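Prolyl-tRNA synthetase (Naegleria fowleri, PDB 6UYH) probably attaches proline to its cognate tRNA at the expense of ATP, and is captured here with halofuginone and the ATP analogue AMPPNP. Local coordinates at residues 224-229 with 433-438; 297-302 with 396-401. All blocks are in the same frame, centred on the assembly; numbering follows the deposited sequence.

Contact 1 of 2, residues 224-229 with 433-438; sequences ETFIAT and GNMCLI
A Met-aromatic contact between F226 and M435 joins the end of strand 219-227, in the class II catalytic core, to the start of strand 435-440, in the C-terminal region characteristic of this group of prolyl-tRNA synthetases. No hydrogen bond links the two segments. M435 SD lies 4.6 Å from the centroid of the F226 ring and 50° off its normal, an oblique approach. The two side chains run past each other in opposite directions, and the M435 chain, extended at chi2, bends at its thioether (chi3 -81°), which lays CE against F226 CD1 at 3.6 Å. M435 CG reaches F226 CE1 at 3.7 Å. M413 of helix 391-415 packs on both side chains, making the site an apolar meeting point of two strands and a helix. G433, at positive phi, is the C' residue of the Schellman motif that closes helix 423-431 just before the strand begins. R416 NH2 hydrogen-bonds to G433 O and to A228 O, bridging the two segments beside the apolar patch. G433 O also lies at the edge of the F226 ring, in its plane, 3.7 Å from F226 CZ.

Contact 2 of 2, residues 297-302 with 396-401; sequences FCQVVV and AVLDKI. With EDO (1,2-ethanediol), chain R; EDO (1,2-ethanediol), chain Q; EDO (1,2-ethanediol), chain B.
The flat carboxamide of Q299, whose CB packs on L398, is held at both of its polar atoms: OE1 accepts from R332 N, while NE2 donates to P293 O and to O2 of a 1,2-ethanediol (chain R). The NE2 to glycol O2 bond is 2.8 Å long and nearly straight, with 165° at the hydrogen. The F297 ring, with C298 CB over one face and offset toward the rim, stands apart from segment 396-401. The contact belongs to the anticodon-binding domain, where helix 391-415 packs beside the start of strand 300-304 in a five-stranded mixed sheet. L398 carries it from the helix side. With CG anti to the carbonyl carbon (chi1 -66°), its fork is sent toward Q299. CD1 meets Q299 CB at 4.0 Å and, more loosely, V300 CG2 at 4.4 Å; CD2 faces the backbone, 4.0 Å from Q299 O. V300 and V397 both also touch L357 of the adjacent strand 357-361. A second glycol (chain Q) lies along the leucine, its C2 3.6 Å from L398 CB, and its O1 donates to D399 OD1 over 2.6 Å. That carboxylate is also salt-bridged to R294. Away from the contact, K400 NZ binds a third glycol (chain B), at 3.2 Å from O2. Segments 297-302 and 396-401 thus meet through the van der Waals contacts of one leucine, with no hydrogen bond between the two, while the polar groups of Q299 and D399 beside it bind diols probably taken from the crystallisation liquor.

Along the chain the segments come in the order 224-229, 297-302, 396-401, 433-438, so both halves of contact 2 fall between those of contact 1. The centres are 30 Å apart and the nearest atoms about 16 Å, so the two do not meet directly. Contact 1 joins the catalytic core to the C-terminal region, with the side chain of F226 about 14 Å from the bound ATP analogue; contact 2 lies within the anticodon-binding domain. Helix 391-415 spans the distance: its early part supplies 396-401 to contact 2, and M413 near its end packs on F226 and M435. This single helix therefore links the packing of the anticodon-binding domain to the joint between catalytic core and C-terminal region.

Contact 1 of 2, residues 224-229 with 433-438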
loop_
_atom_site.group_PDB
_atom_site.type_symbol
_atom_site.label_atom_id
_atom_site.label_comp_id
_atom_site.label_asym_id
_atom_site.label_seq_id
_atom_site.Cartn_x
_atom_site.Cartn_y
_atom_site.Cartn_z
ATOM N N GLU A 224 -5.095 -10.356 -22.713
ATOM C CA GLU A 224 -4.126 -9.798 -23.648
ATOM C C GLU A 224 -4.551 -8.401 -24.067
ATOM O O GLU A 224 -5.737 -8.146 -24.290
ATOM C CB GLU A 224 -3.993 -10.686 -24.879
ATOM C CG GLU A 224 -3.382 -12.044 -24.561
ATOM C CD GLU A 224 -1.968 -11.919 -24.038
ATOM O OE1 GLU A 224 -1.112 -11.386 -24.783
ATOM O OE2 GLU A 224 -1.718 -12.323 -22.880
ATOM N N THR A 225 -3.574 -7.498 -24.163
ATOM C CA THR A 225 -3.785 -6.139 -24.645
ATOM C C THR A 225 -2.867 -5.905 -25.833
ATOM O O THR A 225 -1.967 -6.704 -26.114
ATOM C CB THR A 225 -3.523 -5.089 -23.556
ATOM O OG1 THR A 225 -2.154 -5.151 -23.151
ATOM C CG2 THR A 225 -4.422 -5.320 -22.321
ATOM N N PHE A 226 -3.104 -4.806 -26.547
ATOM C CA PHE A 226 -2.464 -4.608 -27.843
ATOM C C PHE A 226 -1.981 -3.176 -28.005
ATOM O O PHE A 226 -2.745 -2.230 -27.789
ATOM C CB PHE A 226 -3.430 -4.951 -28.978
ATOM C CG PHE A 226 -2.850 -4.768 -30.351
ATOM C CD1 PHE A 226 -1.793 -5.564 -30.792
ATOM C CD2 PHE A 226 -3.380 -3.825 -31.220
ATOM C CE1 PHE A 226 -1.271 -5.409 -32.084
ATOM C CE2 PHE A 226 -2.864 -3.677 -32.521
ATOM C CZ PHE A 226 -1.806 -4.476 -32.937
ATOM N N ILE A 227 -0.725 -3.025 -28.422
ATOM C CA ILE A 227 -0.133 -1.713 -28.676
ATOM C C ILE A 227 -0.105 -1.517 -30.190
ATOM O O ILE A 227 0.748 -2.071 -30.882
ATOM C CB ILE A 227 1.264 -1.591 -28.060
ATOM C CG1 ILE A 227 1.242 -2.044 -26.589
ATOM C CG2 ILE A 227 1.783 -0.133 -28.189
ATOM C CD1 ILE A 227 0.197 -1.348 -25.699
ATOM N N ALA A 228 -1.016 -0.683 -30.703
ATOM C CA ALA A 228 -1.161 -0.526 -32.151
ATOM C C ALA A 228 0.059 0.118 -32.804
ATOM O O ALA A 228 0.360 -0.181 -33.966
ATOM C CB ALA A 228 -2.411 0.298 -32.467
ATOM N N THR A 229 0.757 1.020 -32.101
ATOM C CA THR A 229 1.828 1.778 -32.751
ATOM C C THR A 229 2.914 0.857 -33.299
ATOM O O THR A 229 3.341 1.002 -34.449
ATOM C CB THR A 229 2.432 2.803 -31.784
ATOM O OG1 THR A 229 1.445 3.791 -31.471
ATOM C CG2 THR A 229 3.628 3.515 -32.448
ATOM N N GLY A 433 2.578 -5.590 -38.542
ATOM C CA GLY A 433 2.161 -5.153 -37.220
ATOM C C GLY A 433 0.819 -5.665 -36.752
ATOM O O GLY A 433 0.137 -4.983 -35.985
ATOM N N ASN A 434 0.422 -6.852 -37.185
ATOM C CA ASN A 434 -0.848 -7.437 -36.795
ATOM C C ASN A 434 -0.637 -8.584 -35.823
ATOM O O ASN A 434 0.447 -9.169 -35.736
ATOM C CB ASN A 434 -1.611 -7.953 -38.021
ATOM C CG ASN A 434 -1.962 -6.854 -38.991
ATOM O OD1 ASN A 434 -2.884 -6.083 -38.748
ATOM N ND2 ASN A 434 -1.233 -6.781 -40.111
ATOM N N MET A 435 -1.691 -8.880 -35.066
ATOM C CA MET A 435 -1.808 -10.157 -34.390
ATOM C C MET A 435 -2.486 -11.138 -35.334
ATOM O O MET A 435 -3.299 -10.746 -36.174
ATOM C CB MET A 435 -2.611 -10.023 -33.099
ATOM C CG MET A 435 -2.036 -8.990 -32.161
ATOM S SD MET A 435 -2.848 -9.065 -30.554
ATOM C CE MET A 435 -4.330 -8.125 -30.889
ATOM N N CYS A 436 -2.140 -12.416 -35.187
ATOM C CA CYS A 436 -2.523 -13.443 -36.143
ATOM C C CYS A 436 -3.262 -14.571 -35.439
ATOM O O CYS A 436 -2.786 -15.087 -34.425
ATOM C CB CYS A 436 -1.296 -14.015 -36.851
ATOM S SG CYS A 436 -0.293 -12.762 -37.665
ATOM N N LEU A 437 -4.399 -14.970 -36.004
ATOM C CA LEU A 437 -5.115 -16.153 -35.551
ATOM C C LEU A 437 -4.689 -17.311 -36.438
ATOM O O LEU A 437 -4.866 -17.254 -37.662
ATOM C CB LEU A 437 -6.629 -15.955 -35.620
ATOM C CG LEU A 437 -7.348 -15.198 -34.509
ATOM C CD1 LEU A 437 -8.763 -14.855 -34.979
ATOM C CD2 LEU A 437 -7.385 -16.020 -33.227
ATOM N N ILE A 438 -4.097 -18.339 -35.834
ATOM C CA ILE A 438 -3.567 -19.446 -36.628
ATOM C C ILE A 438 -4.250 -20.749 -36.225
ATOM O O ILE A 438 -4.665 -20.908 -35.067
ATOM C CB ILE A 438 -2.038 -19.569 -36.489
ATOM C CG1 ILE A 438 -1.635 -19.966 -35.064
ATOM C CG2 ILE A 438 -1.363 -18.276 -36.898
ATOM C CD1 ILE A 438 -0.208 -20.490 -34.967
#

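Contact 2 of 2, residues 297-302 with 396-401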
loop_
_atom_site.group_PDB
_atom_site.type_symbol
_atom_site.label_atom_id
_atom_site.label_comp_id
_atom_site.label_asym_id
_atom_site.label_seq_id
_atom_site.Cartn_x
_atom_site.Cartn_y
_atom_site.Cartn_z
ATOM N N PHE A 297 -6.100 12.128 -12.277
ATOM C CA PHE A 297 -5.884 12.877 -11.036
ATOM C C PHE A 297 -6.735 14.139 -11.010
ATOM O O PHE A 297 -7.217 14.561 -9.948
ATOM C CB PHE A 297 -4.399 13.232 -10.884
ATOM C CG PHE A 297 -3.950 14.321 -11.805
ATOM C CD1 PHE A 297 -3.875 15.632 -11.371
ATOM C CD2 PHE A 297 -3.645 14.035 -13.131
ATOM C CE1 PHE A 297 -3.491 16.647 -12.236
ATOM C CE2 PHE A 297 -3.260 15.043 -14.010
ATOM C CZ PHE A 297 -3.185 16.355 -13.562
ATOM N N CYS A 298 -6.905 14.767 -12.170
ATOM C CA CYS A 298 -7.824 15.880 -12.354
ATOM C C CYS A 298 -8.688 15.542 -13.558
ATOM O O CYS A 298 -8.159 15.267 -14.642
ATOM C CB CYS A 298 -7.070 17.195 -12.575
ATOM S SG CYS A 298 -8.113 18.590 -13.074
ATOM N N GLN A 299 -10.004 15.538 -13.370
ATOM C CA GLN A 299 -10.894 15.208 -14.481
ATOM C C GLN A 299 -11.281 16.427 -15.303
ATOM O O GLN A 299 -11.453 16.321 -16.523
ATOM C CB GLN A 299 -12.152 14.523 -13.957
ATOM C CG GLN A 299 -11.870 13.206 -13.249
ATOM C CD GLN A 299 -13.087 12.707 -12.517
ATOM O OE1 GLN A 299 -13.617 13.393 -11.642
ATOM N NE2 GLN A 299 -13.552 11.517 -12.879
ATOM N N VAL A 300 -11.440 17.579 -14.656
ATOM C CA VAL A 300 -11.898 18.798 -15.315
ATOM C C VAL A 300 -11.043 19.947 -14.812
ATOM O O VAL A 300 -10.891 20.120 -13.600
ATOM C CB VAL A 300 -13.389 19.090 -15.035
ATOM C CG1 VAL A 300 -13.830 20.355 -15.773
ATOM C CG2 VAL A 300 -14.265 17.904 -15.416
ATOM N N VAL A 301 -10.476 20.729 -15.728
ATOM C CA VAL A 301 -9.777 21.962 -15.374
ATOM C C VAL A 301 -10.602 23.136 -15.882
ATOM O O VAL A 301 -11.048 23.139 -17.037
ATOM C CB VAL A 301 -8.337 21.990 -15.925
ATOM C CG1 VAL A 301 -8.305 21.874 -17.454
ATOM C CG2 VAL A 301 -7.602 23.250 -15.442
ATOM N N VAL A 302 -10.836 24.117 -15.009
ATOM C CA VAL A 302 -11.618 25.305 -15.338
ATOM C C VAL A 302 -10.654 26.464 -15.537
ATOM O O VAL A 302 -9.809 26.732 -14.675
ATOM C CB VAL A 302 -12.646 25.627 -14.237
ATOM C CG1 VAL A 302 -13.543 26.792 -14.664
ATOM C CG2 VAL A 302 -13.485 24.409 -13.905
ATOM N N ALA A 396 -21.664 12.956 -17.481
ATOM C CA ALA A 396 -22.077 12.348 -18.740
ATOM C C ALA A 396 -21.068 12.637 -19.845
ATOM O O ALA A 396 -20.822 11.787 -20.709
ATOM C CB ALA A 396 -23.472 12.855 -19.128
ATOM N N VAL A 397 -20.487 13.840 -19.840
ATOM C CA VAL A 397 -19.426 14.161 -20.790
ATOM C C VAL A 397 -18.206 13.283 -20.538
ATOM O O VAL A 397 -17.577 12.781 -21.476
ATOM C CB VAL A 397 -19.076 15.657 -20.705
ATOM C CG1 VAL A 397 -17.846 15.964 -21.531
ATOM C CG2 VAL A 397 -20.264 16.503 -21.162
ATOM N N LEU A 398 -17.865 13.070 -19.268
ATOM C CA LEU A 398 -16.705 12.249 -18.941
ATOM C C LEU A 398 -16.922 10.793 -19.314
ATOM O O LEU A 398 -15.981 10.120 -19.743
ATOM C CB LEU A 398 -16.385 12.384 -17.451
ATOM C CG LEU A 398 -15.913 13.767 -17.002
ATOM C CD1 LEU A 398 -15.807 13.825 -15.490
ATOM C CD2 LEU A 398 -14.575 14.111 -17.638
ATOM N N ASP A 399 -18.149 10.291 -19.164
ATOM C CA ASP A 399 -18.437 8.922 -19.585
ATOM C C ASP A 399 -18.373 8.793 -21.100
ATOM O O ASP A 399 -17.923 7.763 -21.627
ATOM C CB ASP A 399 -19.803 8.489 -19.058
ATOM C CG ASP A 399 -19.814 8.331 -17.549
ATOM O OD1 ASP A 399 -18.759 7.978 -16.985
ATOM O OD2 ASP A 399 -20.872 8.559 -16.928
ATOM N N LYS A 400 -18.818 9.827 -21.819
ATOM C CA LYS A 400 -18.716 9.819 -23.275
ATOM C C LYS A 400 -17.259 9.757 -23.718
ATOM O O LYS A 400 -16.920 9.034 -24.661
ATOM C CB LYS A 400 -19.411 11.060 -23.849
ATOM C CG LYS A 400 -19.703 11.008 -25.333
ATOM C CD LYS A 400 -20.332 12.314 -25.828
ATOM C CE LYS A 400 -21.242 12.063 -27.029
ATOM N NZ LYS A 400 -20.951 12.953 -28.198
ATOM N N ILE A 401 -16.381 10.507 -23.044
ATOM C CA ILE A 401 -14.954 10.449 -23.352
ATOM C C ILE A 401 -14.415 9.049 -23.087
ATOM O O ILE A 401 -13.694 8.473 -23.912
ATOM C CB ILE A 401 -14.188 11.513 -22.546
ATOM C CG1 ILE A 401 -14.514 12.915 -23.067
ATOM C CG2 ILE A 401 -12.687 11.265 -22.600
ATOM C CD1 ILE A 401 -13.908 14.031 -22.216
HETATM C C1 EDO R . -16.945 11.869 -10.476
HETATM O O1 EDO R . -17.995 10.906 -10.326
HETATM C C2 EDO R . -15.607 11.149 -10.395
HETATM O O2 EDO R . -15.554 10.142 -11.414
HETATM C C1 EDO Q . -16.381 9.314 -14.754
HETATM O O1 EDO Q . -17.183 8.133 -14.870
HETATM C C2 EDO Q . -17.302 10.498 -14.480
HETATM O O2 EDO Q . -18.212 10.160 -13.430
HETATM C C1 EDO B . -20.125 16.458 -26.779
HETATM O O1 EDO B . -21.146 16.253 -27.761
HETATM C C2 EDO B . -18.758 16.431 -27.455
HETATM O O2 EDO B . -18.592 15.151 -28.072
#